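Local atomic coordinates of 5-cytosine DNA methyltransferase (PDB entry 3QV2), a protein that probably transfers a methyl group from S-adenosyl-L-methionine to carbon 5 of cytosine in DNA or tRNA. Residues V11-F16 with A36-F41; R178-K183 with F322-E327; E193-N198 with G226-R231; S238-V243 with T297-Y302. All blocks are in the same frame, centred on the assembly; numbering follows the deposited sequence.

In the fold
Contact 1 comes first along the chain, joining two parallel strands at one side of the six-stranded mixed sheet, beside the S-adenosyl-L-homocysteine pocket. Contact 2 spans a longer stretch: it ties the end of strand 172-178, of the same sheet, to the C-terminal tail behind helix 311-321. The two touch, with Val11 CG2 4.0 Å from Leu325 CD1, and their centres lie about 19 Å apart. Contacts 3 and 4 fall between the segments of contact 2, centres about 22 Å apart. Contact 3 joins loop 193-198 to the turn after strand 224-226, contact 4 the loop between strands 224-226 and 249-251 to helix 298-306, consistent with two-lobed C5-methyltransferases; its centre lies about 40 Å from that of contact 2.

Contact 1: residues V11-F16 with A36-F41; sequences VNVIEF and ATFIPF
Val13 and Phe38 lie side by side in the dense part of this contact, with Val13 CB 3.7 Å from Phe38 CD1 and Val13 CG2 3.8 Å from Phe38 CE1. Glu15 shares that face: its CG is anti to the backbone N (chi1 -163°), and the extended chain runs obliquely past the Phe38 side chain, OE2 coming within 3.9 Å of its CD1. The buried carboxylate is satisfied by Tyr51 OH at OE2 and Arg24 N at OE1. Backbone hydrogen bonds join the two parallel strands, among them Ile39 N to Val13 O at 2.8 Å; with helix 22-29 between them, they form a right-handed beta-alpha-beta unit of the Rossmann-like methyltransferase fold. The other face is more open to solvent, with Asn12, Thr37 and Ile39 partly exposed. There Asn12 ND2 donates to Thr37 OG1 at 2.8 Å and to Gln10 OE1. Further along, Ile14 CG2 reaches Phe41 CD2 at 3.8 Å, and the Phe41 side chain lies about 5 Å, nearest atoms, from S-adenosyl-L-homocysteine.

Contact 2: residues R178-K183 with F322-E327; sequences RLTPFK and FDDLKE
The guanidinium of Arg178 is overlapped by Asp324, whose CB sits 3.4 Å above the centre of the group and whose carboxylate is stacked on it with the planes 15° apart. Arg178, Asp323 and Asp324 form a salt-bridge network that ties the end of strand 172-178 to the type I beta turn from Phe322 to Leu325, just beyond helix 311-321. Arg178 CG lies between the backbone N and the carbonyl carbon (chi1 70°), and the chain is extended from CG to NE. Phe182 covers the opposite face of the guanidinium with CD1, so the group is sandwiched. NH1 and NH2 converge end-on upon the single oxygen OD1 of Asp323, at 2.6 Å from NH1 and 3.0 Å from NH2, while NE donates to Thr180 O and NH2 to Pro181 O. These bonds, all in the guanidinium plane, fix its rotation. NH1 also donates to Leu321 O. Asp324 OD1 interacts with the guanidinium through charge only, 3.5 Å from Arg178 NH1 and well out of the plane; its hydrogen bond is with His125 NE2. Asp323 OD2 is taken up by Asn184 ND2. Thr180 OG1 donates from above the carboxylate plane to Asp324 OD2 at 2.7 Å.

Contact 3: residues E193-N198 with G226-R231; sequences ESMISN and GKDDKR
The carbonyl group of Lys227 is the flat group on which this contact turns: Ser197 OG donates to its O at 2.8 Å from above the carbonyl plane, 47° out of it. Ser197 N adds a weak bond to the same oxygen at 3.2 Å, so backbone and hydroxyl of one serine converge on one acceptor. A second flat group, the carboxylate of Asp229, turns back on its own segment, where OD2 receives Gly226 N on its anti side at 2.6 Å. The bond from Asp229 N to Gly226 O closes the type I beta turn from Gly226 to Asp229, and the side-chain bond reinforces it. The facing segment is braced likewise, Met195 N donating to Asn198 OD1 along a nearly straight path (170°) and Asn198 N to Met195 O.

Ile196 directs its longer branch onto the turn. CG1 is anti to the carbonyl carbon (chi1 -55°), and the terminal CD1 lies 3.3 Å from Gly226 O and equally far from Asp229 O, a methyl against two backbone carbonyls. Met195 CG makes a longer contact, 3.8 Å from Lys227 O. Ile196 also packs on Val225 of strand 224-226, from which the turn emerges. Asp229 OD2 reaches on to Phe257 N, and Asp228 bonds through its backbone to Pro255, so the turn is anchored to the loop that follows strand 249-251.

Contact 4: residues S238-V243 with T297-Y302; sequences SYTKIV and TDKQQY
Tyr239 carries CG anti to its backbone N (chi1 -177°), whereas in Tyr302 CG is anti to the carbonyl carbon (chi1 -80°), and from these positions the two rings meet in a T-shaped stack. The Tyr239 edge supplies CD2, 3.7 Å from Tyr302 CE1, and points at the Tyr302 face; the planes are 80° apart and the centroids 5.4 Å. Thr240 comes to that same face beside it. Its CG2 makes a CH-pi contact 3.8 Å from the Tyr302 centroid, offset toward the rim and nearest CE2, so one ring face receives both an aromatic edge and a methyl. The tyrosine hydroxyls are held outside the two segments: Tyr302 OH bonds to Phe274 O, and Tyr239 OH to Phe274 N and Ser248 O. On the more exposed side, polar ends meet methylenes: Thr240 OG1 lies 3.4 Å from Lys299 CE, and Lys241 crosses Lys299 at about a right angle, CD being 3.3 Å from Lys299 NZ. The two ammonium nitrogens, Lys241 NZ and Lys299 NZ, stay 5.1 Å apart. The contact thus seats the loop between strands 224-226 and 249-251 on the first turns of helix 298-306, which in C5-methyltransferases leads into conserved motif X, at the cofactor pocket.

Contact 1: residues V11-F16 with A36-F41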
loop_
_atom_site.group_PDB
_atom_site.type_symbol
_atom_site.label_atom_id
_atom_site.label_comp_id
_atom_site.label_asym_id
_atom_site.label_seq_id
_atom_site.Cartn_x
_atom_site.Cartn_y
_atom_site.Cartn_z
ATOM N N VAL A 11 4.725 19.510 -9.048
ATOM C CA VAL A 11 4.768 18.598 -7.914
ATOM C C VAL A 11 6.020 17.730 -7.969
ATOM O O VAL A 11 6.125 16.828 -8.799
ATOM C CB VAL A 11 3.524 17.689 -7.869
ATOM C CG1 VAL A 11 3.659 16.659 -6.757
ATOM C CG2 VAL A 11 2.267 18.521 -7.679
ATOM N N ASN A 12 6.970 18.015 -7.087
ATOM C CA ASN A 12 8.205 17.248 -7.011
ATOM C C ASN A 12 8.238 16.407 -5.741
ATOM O O ASN A 12 8.331 16.940 -4.635
ATOM C CB ASN A 12 9.414 18.181 -7.074
ATOM C CG ASN A 12 9.381 19.092 -8.286
ATOM O OD1 ASN A 12 9.402 20.316 -8.159
ATOM N ND2 ASN A 12 9.317 18.496 -9.471
ATOM N N VAL A 13 8.161 15.090 -5.907
ATOM C CA VAL A 13 7.942 14.191 -4.780
ATOM C C VAL A 13 9.176 13.388 -4.382
ATOM O O VAL A 13 9.866 12.827 -5.233
ATOM C CB VAL A 13 6.806 13.190 -5.085
ATOM C CG1 VAL A 13 6.485 12.360 -3.850
ATOM C CG2 VAL A 13 5.566 13.918 -5.578
ATOM N N ILE A 14 9.442 13.334 -3.082
ATOM C CA ILE A 14 10.392 12.374 -2.543
ATOM C C ILE A 14 9.609 11.161 -2.052
ATOM O O ILE A 14 8.872 11.244 -1.070
ATOM C CB ILE A 14 11.207 12.949 -1.372
ATOM C CG1 ILE A 14 11.877 14.265 -1.769
ATOM C CG2 ILE A 14 12.246 11.939 -0.911
ATOM C CD1 ILE A 14 12.730 14.868 -0.671
ATOM N N GLU A 15 9.764 10.038 -2.745
ATOM C CA GLU A 15 8.995 8.837 -2.440
ATOM C C GLU A 15 9.713 7.966 -1.413
ATOM O O GLU A 15 10.384 6.997 -1.766
ATOM C CB GLU A 15 8.729 8.050 -3.726
ATOM C CG GLU A 15 7.618 7.016 -3.634
ATOM C CD GLU A 15 7.253 6.442 -4.993
ATOM O OE1 GLU A 15 6.356 5.577 -5.052
ATOM O OE2 GLU A 15 7.861 6.858 -6.001
ATOM N N PHE A 16 9.570 8.319 -0.140
ATOM C CA PHE A 16 10.200 7.566 0.937
ATOM C C PHE A 16 9.588 6.175 1.068
ATOM O O PHE A 16 8.378 6.006 0.919
ATOM C CB PHE A 16 10.073 8.315 2.264
ATOM C CG PHE A 16 10.798 9.633 2.293
ATOM C CD1 PHE A 16 12.181 9.675 2.338
ATOM C CD2 PHE A 16 10.096 10.828 2.296
ATOM C CE1 PHE A 16 12.850 10.883 2.374
ATOM C CE2 PHE A 16 10.761 12.040 2.335
ATOM C CZ PHE A 16 12.140 12.067 2.374
ATOM N N ALA A 36 4.412 15.392 -12.623
ATOM C CA ALA A 36 5.236 15.354 -11.422
ATOM C C ALA A 36 6.521 14.555 -11.615
ATOM O O ALA A 36 6.645 13.771 -12.557
ATOM C CB ALA A 36 4.434 14.794 -10.253
ATOM N N THR A 37 7.476 14.773 -10.718
ATOM C CA THR A 37 8.711 14.000 -10.693
ATOM C C THR A 37 8.792 13.226 -9.384
ATOM O O THR A 37 8.257 13.663 -8.364
ATOM C CB THR A 37 9.952 14.902 -10.814
ATOM O OG1 THR A 37 10.016 15.783 -9.685
ATOM C CG2 THR A 37 9.893 15.723 -12.095
ATOM N N PHE A 38 9.462 12.080 -9.411
ATOM C CA PHE A 38 9.565 11.233 -8.229
ATOM C C PHE A 38 11.004 10.809 -7.944
ATOM O O PHE A 38 11.724 10.378 -8.843
ATOM C CB PHE A 38 8.680 9.993 -8.384
ATOM C CG PHE A 38 7.209 10.299 -8.460
ATOM C CD1 PHE A 38 6.424 10.284 -7.318
ATOM C CD2 PHE A 38 6.608 10.595 -9.673
ATOM C CE1 PHE A 38 5.072 10.564 -7.384
ATOM C CE2 PHE A 38 5.257 10.876 -9.746
ATOM C CZ PHE A 38 4.487 10.859 -8.601
ATOM N N ILE A 39 11.417 10.943 -6.687
ATOM C CA ILE A 39 12.722 10.460 -6.242
ATOM C C ILE A 39 12.536 9.433 -5.131
ATOM O O ILE A 39 12.383 9.791 -3.963
ATOM C CB ILE A 39 13.630 11.598 -5.737
ATOM C CG1 ILE A 39 13.985 12.553 -6.880
ATOM C CG2 ILE A 39 14.901 11.032 -5.131
ATOM C CD1 ILE A 39 12.873 13.504 -7.263
ATOM N N PRO A 40 12.543 8.146 -5.500
ATOM C CA PRO A 40 12.278 7.028 -4.590
ATOM C C PRO A 40 13.471 6.669 -3.709
ATOM O O PRO A 40 14.605 6.635 -4.187
ATOM C CB PRO A 40 11.976 5.875 -5.549
ATOM C CG PRO A 40 12.772 6.193 -6.761
ATOM C CD PRO A 40 12.769 7.691 -6.883
ATOM N N PHE A 41 13.205 6.410 -2.432
ATOM C CA PHE A 41 14.222 5.938 -1.497
ATOM C C PHE A 41 13.780 4.615 -0.880
ATOM O O PHE A 41 12.693 4.522 -0.310
ATOM C CB PHE A 41 14.455 6.962 -0.382
ATOM C CG PHE A 41 15.323 8.120 -0.783
ATOM C CD1 PHE A 41 16.658 8.164 -0.412
ATOM C CD2 PHE A 41 14.804 9.172 -1.518
ATOM C CE1 PHE A 41 17.458 9.231 -0.774
ATOM C CE2 PHE A 41 15.600 10.241 -1.884
ATOM C CZ PHE A 41 16.928 10.271 -1.511
#

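Contact 2: residues R178-K183 with F322-E327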
loop_
_atom_site.group_PDB
_atom_site.type_symbol
_atom_site.label_atom_id
_atom_site.label_comp_id
_atom_site.label_asym_id
_atom_site.label_seq_id
_atom_site.Cartn_x
_atom_site.Cartn_y
_atom_site.Cartn_z
ATOM N N ARG A 178 -0.690 19.405 4.845
ATOM C CA ARG A 178 -0.260 20.463 3.941
ATOM C C ARG A 178 -0.278 21.813 4.653
ATOM O O ARG A 178 -0.829 21.940 5.745
ATOM C CB ARG A 178 -1.139 20.498 2.690
ATOM C CG ARG A 178 -2.554 20.988 2.930
ATOM C CD ARG A 178 -3.429 20.752 1.715
ATOM N NE ARG A 178 -4.622 21.592 1.729
ATOM C CZ ARG A 178 -5.627 21.474 0.868
ATOM N NH1 ARG A 178 -5.583 20.542 -0.072
ATOM N NH2 ARG A 178 -6.674 22.283 0.949
ATOM N N LEU A 179 0.322 22.819 4.026
ATOM C CA LEU A 179 0.482 24.125 4.658
ATOM C C LEU A 179 -0.726 25.036 4.454
ATOM O O LEU A 179 -0.806 26.115 5.041
ATOM C CB LEU A 179 1.754 24.803 4.147
ATOM C CG LEU A 179 3.035 23.990 4.337
ATOM C CD1 LEU A 179 4.212 24.684 3.675
ATOM C CD2 LEU A 179 3.306 23.762 5.815
ATOM N N THR A 180 -1.664 24.599 3.621
ATOM C CA THR A 180 -2.900 25.345 3.412
ATOM C C THR A 180 -4.070 24.604 4.049
ATOM O O THR A 180 -4.126 23.376 4.008
ATOM C CB THR A 180 -3.192 25.556 1.917
ATOM O OG1 THR A 180 -3.434 24.290 1.292
ATOM C CG2 THR A 180 -2.016 26.242 1.236
ATOM N N PRO A 181 -5.009 25.349 4.646
ATOM C CA PRO A 181 -6.183 24.725 5.263
ATOM C C PRO A 181 -7.090 24.084 4.218
ATOM O O PRO A 181 -7.145 24.549 3.078
ATOM C CB PRO A 181 -6.890 25.902 5.941
ATOM C CG PRO A 181 -6.448 27.099 5.175
ATOM C CD PRO A 181 -5.030 26.817 4.773
ATOM N N PHE A 182 -7.784 23.018 4.605
ATOM C CA PHE A 182 -8.710 22.338 3.707
ATOM C C PHE A 182 -10.062 23.044 3.700
ATOM O O PHE A 182 -10.770 23.049 4.707
ATOM C CB PHE A 182 -8.888 20.876 4.126
ATOM C CG PHE A 182 -7.623 20.066 4.061
ATOM C CD1 PHE A 182 -7.335 19.298 2.945
ATOM C CD2 PHE A 182 -6.726 20.069 5.116
ATOM C CE1 PHE A 182 -6.173 18.548 2.883
ATOM C CE2 PHE A 182 -5.564 19.323 5.061
ATOM C CZ PHE A 182 -5.287 18.561 3.943
ATOM N N LYS A 183 -10.411 23.639 2.564
ATOM C CA LYS A 183 -11.670 24.366 2.435
ATOM C C LYS A 183 -12.858 23.430 2.256
ATOM O O LYS A 183 -13.963 23.726 2.707
ATOM C CB LYS A 183 -11.610 25.345 1.259
ATOM C CG LYS A 183 -10.651 26.503 1.457
ATOM C CD LYS A 183 -10.755 27.499 0.316
ATOM C CE LYS A 183 -9.900 28.723 0.584
ATOM N NZ LYS A 183 -10.077 29.761 -0.466
ATOM N N PHE A 322 -4.380 17.469 -2.614
ATOM C CA PHE A 322 -3.876 18.462 -3.559
ATOM C C PHE A 322 -4.962 19.389 -4.106
ATOM O O PHE A 322 -4.739 20.095 -5.089
ATOM C CB PHE A 322 -3.167 17.775 -4.729
ATOM C CG PHE A 322 -1.838 17.175 -4.370
ATOM C CD1 PHE A 322 -0.683 17.938 -4.430
ATOM C CD2 PHE A 322 -1.738 15.847 -3.986
ATOM C CE1 PHE A 322 0.543 17.392 -4.106
ATOM C CE2 PHE A 322 -0.512 15.296 -3.662
ATOM C CZ PHE A 322 0.629 16.070 -3.722
ATOM N N ASP A 323 -6.130 19.398 -3.472
ATOM C CA ASP A 323 -7.250 20.188 -3.978
ATOM C C ASP A 323 -7.039 21.691 -3.789
ATOM O O ASP A 323 -7.895 22.498 -4.148
ATOM C CB ASP A 323 -8.572 19.737 -3.349
ATOM C CG ASP A 323 -8.796 20.315 -1.964
ATOM O OD1 ASP A 323 -7.828 20.801 -1.347
ATOM O OD2 ASP A 323 -9.950 20.272 -1.491
ATOM N N ASP A 324 -5.894 22.059 -3.224
ATOM C CA ASP A 324 -5.546 23.466 -3.056
ATOM C C ASP A 324 -4.747 23.970 -4.256
ATOM O O ASP A 324 -4.382 25.143 -4.320
ATOM C CB ASP A 324 -4.754 23.680 -1.762
ATOM C CG ASP A 324 -3.427 22.944 -1.759
ATOM O OD1 ASP A 324 -3.328 21.890 -2.420
ATOM O OD2 ASP A 324 -2.479 23.417 -1.096
ATOM N N LEU A 325 -4.486 23.075 -5.207
ATOM C CA LEU A 325 -3.686 23.411 -6.382
ATOM C C LEU A 325 -4.539 23.723 -7.612
ATOM O O LEU A 325 -4.006 24.022 -8.682
ATOM C CB LEU A 325 -2.699 22.283 -6.704
ATOM C CG LEU A 325 -1.567 22.011 -5.710
ATOM C CD1 LEU A 325 -0.555 21.050 -6.314
ATOM C CD2 LEU A 325 -0.890 23.304 -5.280
ATOM N N LYS A 326 -5.857 23.656 -7.462
ATOM C CA LYS A 326 -6.756 23.912 -8.584
ATOM C C LYS A 326 -7.511 25.236 -8.436
ATOM O O LYS A 326 -7.217 26.032 -7.541
ATOM C CB LYS A 326 -7.738 22.750 -8.768
ATOM C CG LYS A 326 -8.804 22.638 -7.688
ATOM C CD LYS A 326 -9.794 21.530 -8.023
ATOM C CE LYS A 326 -11.004 21.544 -7.094
ATOM N NZ LYS A 326 -10.685 21.103 -5.706
ATOM N N GLU A 327 -8.477 25.462 -9.323
ATOM C CA GLU A 327 -9.308 26.664 -9.295
ATOM C C GLU A 327 -8.494 27.931 -9.541
ATOM O O GLU A 327 -9.014 29.047 -9.485
ATOM C CB GLU A 327 -10.065 26.764 -7.967
ATOM C CG GLU A 327 -10.905 25.537 -7.645
ATOM C CD GLU A 327 -11.415 25.534 -6.218
ATOM O OE1 GLU A 327 -11.214 26.541 -5.509
ATOM O OE2 GLU A 327 -12.019 24.523 -5.799
ATOM O OXT GLU A 327 -7.293 27.871 -9.795
HETATM O O HOH W 1 -0.120 23.265 0.610
HETATM O O HOH W 2 -9.240 23.561 -0.330
#

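Contact 3: residues E193-N198 with G226-R231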
loop_
_atom_site.group_PDB
_atom_site.type_symbol
_atom_site.label_atom_id
_atom_site.label_comp_id
_atom_site.label_asym_id
_atom_site.label_seq_id
_atom_site.Cartn_x
_atom_site.Cartn_y
_atom_site.Cartn_z
ATOM N N GLU A 193 -18.287 0.343 -11.295
ATOM C CA GLU A 193 -18.664 -0.970 -10.782
ATOM C C GLU A 193 -17.734 -2.068 -11.284
ATOM O O GLU A 193 -17.315 -2.071 -12.442
ATOM C CB GLU A 193 -20.112 -1.315 -11.135
ATOM C CG GLU A 193 -20.596 -2.601 -10.480
ATOM C CD GLU A 193 -21.763 -3.239 -11.209
ATOM O OE1 GLU A 193 -22.198 -2.685 -12.240
ATOM O OE2 GLU A 193 -22.241 -4.299 -10.752
ATOM N N SER A 194 -17.409 -2.999 -10.397
ATOM C CA SER A 194 -16.558 -4.118 -10.755
ATOM C C SER A 194 -16.779 -5.277 -9.795
ATOM O O SER A 194 -17.149 -5.076 -8.639
ATOM C CB SER A 194 -15.087 -3.700 -10.736
ATOM O OG SER A 194 -14.672 -3.379 -9.419
ATOM N N MET A 195 -16.558 -6.489 -10.288
ATOM C CA MET A 195 -16.636 -7.681 -9.460
ATOM C C MET A 195 -15.264 -8.343 -9.448
ATOM O O MET A 195 -14.358 -7.917 -10.163
ATOM C CB MET A 195 -17.686 -8.650 -10.010
ATOM C CG MET A 195 -18.715 -9.112 -8.985
ATOM S SD MET A 195 -19.830 -7.800 -8.442
ATOM C CE MET A 195 -20.692 -7.430 -9.969
ATOM N N ILE A 196 -15.109 -9.379 -8.630
ATOM C CA ILE A 196 -13.858 -10.127 -8.582
ATOM C C ILE A 196 -13.507 -10.629 -9.978
ATOM O O ILE A 196 -12.335 -10.809 -10.313
ATOM C CB ILE A 196 -13.958 -11.324 -7.622
ATOM C CG1 ILE A 196 -14.394 -10.862 -6.229
ATOM C CG2 ILE A 196 -12.631 -12.071 -7.553
ATOM C CD1 ILE A 196 -14.425 -11.975 -5.209
ATOM N N SER A 197 -14.539 -10.841 -10.788
ATOM C CA SER A 197 -14.373 -11.323 -12.154
ATOM C C SER A 197 -13.408 -10.450 -12.954
ATOM O O SER A 197 -12.569 -10.957 -13.697
ATOM C CB SER A 197 -15.732 -11.368 -12.862
ATOM O OG SER A 197 -16.731 -11.932 -12.028
ATOM N N ASN A 198 -13.530 -9.135 -12.791
ATOM C CA ASN A 198 -12.770 -8.175 -13.592
ATOM C C ASN A 198 -11.253 -8.245 -13.416
ATOM O O ASN A 198 -10.505 -7.715 -14.237
ATOM C CB ASN A 198 -13.257 -6.748 -13.317
ATOM C CG ASN A 198 -14.710 -6.540 -13.705
ATOM O OD1 ASN A 198 -15.616 -6.755 -12.900
ATOM N ND2 ASN A 198 -14.938 -6.115 -14.943
ATOM N N GLY A 226 -15.703 -16.781 -4.806
ATOM C CA GLY A 226 -15.976 -17.050 -6.205
ATOM C C GLY A 226 -15.971 -15.756 -6.995
ATOM O O GLY A 226 -15.876 -14.674 -6.419
ATOM N N LYS A 227 -16.081 -15.862 -8.314
ATOM C CA LYS A 227 -15.982 -14.694 -9.184
ATOM C C LYS A 227 -17.024 -13.621 -8.875
ATOM O O LYS A 227 -16.884 -12.476 -9.310
ATOM C CB LYS A 227 -16.076 -15.109 -10.654
ATOM C CG LYS A 227 -17.381 -15.793 -11.028
ATOM C CD LYS A 227 -17.349 -16.273 -12.469
ATOM C CE LYS A 227 -16.206 -17.250 -12.698
ATOM N NZ LYS A 227 -16.172 -17.752 -14.100
ATOM N N ASP A 228 -18.060 -13.982 -8.125
ATOM C CA ASP A 228 -19.148 -13.049 -7.840
ATOM C C ASP A 228 -19.230 -12.613 -6.375
ATOM O O ASP A 228 -19.971 -11.689 -6.041
ATOM C CB ASP A 228 -20.492 -13.631 -8.296
ATOM C CG ASP A 228 -20.644 -13.628 -9.805
ATOM O OD1 ASP A 228 -19.960 -12.819 -10.467
ATOM O OD2 ASP A 228 -21.450 -14.427 -10.328
ATOM N N ASP A 229 -18.465 -13.271 -5.508
ATOM C CA ASP A 229 -18.506 -12.976 -4.077
ATOM C C ASP A 229 -18.169 -11.520 -3.761
ATOM O O ASP A 229 -17.471 -10.854 -4.524
ATOM C CB ASP A 229 -17.594 -13.925 -3.298
ATOM C CG ASP A 229 -18.259 -15.255 -3.005
ATOM O OD1 ASP A 229 -19.115 -15.301 -2.098
ATOM O OD2 ASP A 229 -17.931 -16.255 -3.676
ATOM N N LYS A 230 -18.668 -11.039 -2.626
ATOM C CA LYS A 230 -18.552 -9.629 -2.255
ATOM C C LYS A 230 -17.144 -9.056 -2.397
ATOM O O LYS A 230 -16.952 -8.018 -3.032
ATOM C CB LYS A 230 -19.062 -9.398 -0.829
ATOM C CG LYS A 230 -20.574 -9.435 -0.695
ATOM C CD LYS A 230 -21.011 -9.006 0.697
ATOM C CE LYS A 230 -22.528 -8.995 0.827
ATOM N NZ LYS A 230 -22.965 -8.541 2.177
ATOM N N ARG A 231 -16.163 -9.730 -1.806
ATOM C CA ARG A 231 -14.809 -9.194 -1.766
ATOM C C ARG A 231 -13.753 -10.262 -1.495
ATOM O O ARG A 231 -14.071 -11.397 -1.140
ATOM C CB ARG A 231 -14.708 -8.103 -0.697
ATOM C CG ARG A 231 -14.380 -8.630 0.694
ATOM C CD ARG A 231 -15.468 -9.554 1.226
ATOM N NE ARG A 231 -15.069 -10.190 2.479
ATOM C CZ ARG A 231 -14.582 -11.424 2.574
ATOM N NH1 ARG A 231 -14.439 -12.172 1.488
ATOM N NH2 ARG A 231 -14.243 -11.913 3.759
#

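Contact 4: residues S238-V243 with T297-Y302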
loop_
_atom_site.group_PDB
_atom_site.type_symbol
_atom_site.label_atom_id
_atom_site.label_comp_id
_atom_site.label_asym_id
_atom_site.label_seq_id
_atom_site.Cartn_x
_atom_site.Cartn_y
_atom_site.Cartn_z
ATOM N N SER A 238 3.054 -12.819 3.283
ATOM C CA SER A 238 3.285 -14.263 3.272
ATOM C C SER A 238 2.201 -15.057 2.546
ATOM O O SER A 238 2.022 -16.248 2.805
ATOM C CB SER A 238 3.437 -14.785 4.703
ATOM O OG SER A 238 4.551 -14.189 5.348
ATOM N N TYR A 239 1.484 -14.407 1.637
ATOM C CA TYR A 239 0.428 -15.084 0.892
ATOM C C TYR A 239 1.005 -16.275 0.131
ATOM O O TYR A 239 2.088 -16.183 -0.442
ATOM C CB TYR A 239 -0.269 -14.110 -0.061
ATOM C CG TYR A 239 -1.428 -14.704 -0.832
ATOM C CD1 TYR A 239 -2.556 -15.182 -0.175
ATOM C CD2 TYR A 239 -1.404 -14.766 -2.219
ATOM C CE1 TYR A 239 -3.619 -15.719 -0.880
ATOM C CE2 TYR A 239 -2.462 -15.301 -2.930
ATOM C CZ TYR A 239 -3.565 -15.775 -2.257
ATOM O OH TYR A 239 -4.617 -16.305 -2.970
ATOM N N THR A 240 0.274 -17.388 0.146
ATOM C CA THR A 240 0.702 -18.657 -0.456
ATOM C C THR A 240 1.786 -19.367 0.353
ATOM O O THR A 240 2.251 -20.442 -0.028
ATOM C CB THR A 240 1.163 -18.512 -1.931
ATOM O OG1 THR A 240 2.481 -17.953 -1.983
ATOM C CG2 THR A 240 0.197 -17.640 -2.718
ATOM N N LYS A 241 2.182 -18.766 1.470
ATOM C CA LYS A 241 3.153 -19.382 2.367
ATOM C C LYS A 241 2.463 -19.754 3.676
ATOM O O LYS A 241 2.582 -20.879 4.157
ATOM C CB LYS A 241 4.322 -18.429 2.633
ATOM C CG LYS A 241 5.580 -19.103 3.168
ATOM C CD LYS A 241 6.219 -19.996 2.113
ATOM C CE LYS A 241 7.553 -20.560 2.578
ATOM N NZ LYS A 241 7.404 -21.459 3.756
ATOM N N ILE A 242 1.743 -18.793 4.246
ATOM C CA ILE A 242 0.938 -19.032 5.438
ATOM C C ILE A 242 -0.534 -18.984 5.055
ATOM O O ILE A 242 -0.965 -18.086 4.334
ATOM C CB ILE A 242 1.217 -17.993 6.542
ATOM C CG1 ILE A 242 2.556 -18.281 7.226
ATOM C CG2 ILE A 242 0.103 -17.999 7.577
ATOM C CD1 ILE A 242 3.763 -18.033 6.350
ATOM N N VAL A 243 -1.300 -19.956 5.537
ATOM C CA VAL A 243 -2.701 -20.094 5.152
ATOM C C VAL A 243 -3.588 -18.963 5.675
ATOM O O VAL A 243 -4.286 -18.306 4.902
ATOM C CB VAL A 243 -3.278 -21.448 5.618
ATOM C CG1 VAL A 243 -4.774 -21.509 5.349
ATOM C CG2 VAL A 243 -2.556 -22.599 4.930
ATOM N N THR A 297 10.891 -14.798 -8.219
ATOM C CA THR A 297 9.911 -15.857 -8.003
ATOM C C THR A 297 8.569 -15.282 -7.563
ATOM O O THR A 297 8.472 -14.103 -7.219
ATOM C CB THR A 297 10.390 -16.865 -6.941
ATOM O OG1 THR A 297 10.636 -16.182 -5.706
ATOM C CG2 THR A 297 11.666 -17.558 -7.397
ATOM N N ASP A 298 7.534 -16.118 -7.575
ATOM C CA ASP A 298 6.208 -15.688 -7.149
ATOM C C ASP A 298 6.220 -15.227 -5.695
ATOM O O ASP A 298 5.586 -14.233 -5.348
ATOM C CB ASP A 298 5.177 -16.802 -7.347
ATOM C CG ASP A 298 4.865 -17.054 -8.808
ATOM O OD1 ASP A 298 5.235 -16.212 -9.654
ATOM O OD2 ASP A 298 4.236 -18.089 -9.111
ATOM N N LYS A 299 6.946 -15.954 -4.852
ATOM C CA LYS A 299 7.079 -15.592 -3.445
ATOM C C LYS A 299 7.571 -14.157 -3.282
ATOM O O LYS A 299 6.973 -13.365 -2.553
ATOM C CB LYS A 299 8.026 -16.556 -2.728
ATOM C CG LYS A 299 7.498 -17.976 -2.621
ATOM C CD LYS A 299 6.190 -18.018 -1.844
ATOM C CE LYS A 299 5.593 -19.417 -1.836
ATOM N NZ LYS A 299 6.489 -20.410 -1.180
ATOM N N GLN A 300 8.662 -13.828 -3.966
ATOM C CA GLN A 300 9.241 -12.489 -3.900
ATOM C C GLN A 300 8.247 -11.417 -4.347
ATOM O O GLN A 300 8.188 -10.334 -3.768
ATOM C CB GLN A 300 10.519 -12.420 -4.741
ATOM C CG GLN A 300 11.670 -13.251 -4.188
ATOM C CD GLN A 300 12.825 -13.373 -5.164
ATOM O OE1 GLN A 300 12.624 -13.421 -6.376
ATOM N NE2 GLN A 300 14.044 -13.423 -4.636
ATOM N N GLN A 301 7.462 -11.728 -5.375
ATOM C CA GLN A 301 6.458 -10.798 -5.880
ATOM C C GLN A 301 5.292 -10.674 -4.904
ATOM O O GLN A 301 4.798 -9.576 -4.645
ATOM C CB GLN A 301 5.954 -11.246 -7.252
ATOM C CG GLN A 301 7.058 -11.434 -8.282
ATOM C CD GLN A 301 6.547 -11.994 -9.595
ATOM O OE1 GLN A 301 5.455 -11.650 -10.048
ATOM N NE2 GLN A 301 7.335 -12.866 -10.211
ATOM N N TYR A 302 4.855 -11.809 -4.368
ATOM C CA TYR A 302 3.798 -11.837 -3.363
ATOM C C TYR A 302 4.164 -10.969 -2.166
ATOM O O TYR A 302 3.339 -10.205 -1.666
ATOM C CB TYR A 302 3.545 -13.274 -2.900
ATOM C CG TYR A 302 2.693 -14.096 -3.841
ATOM C CD1 TYR A 302 1.505 -13.591 -4.355
ATOM C CD2 TYR A 302 3.075 -15.376 -4.216
ATOM C CE1 TYR A 302 0.721 -14.340 -5.214
ATOM C CE2 TYR A 302 2.300 -16.132 -5.075
ATOM C CZ TYR A 302 1.124 -15.611 -5.569
ATOM O OH TYR A 302 0.351 -16.363 -6.424
#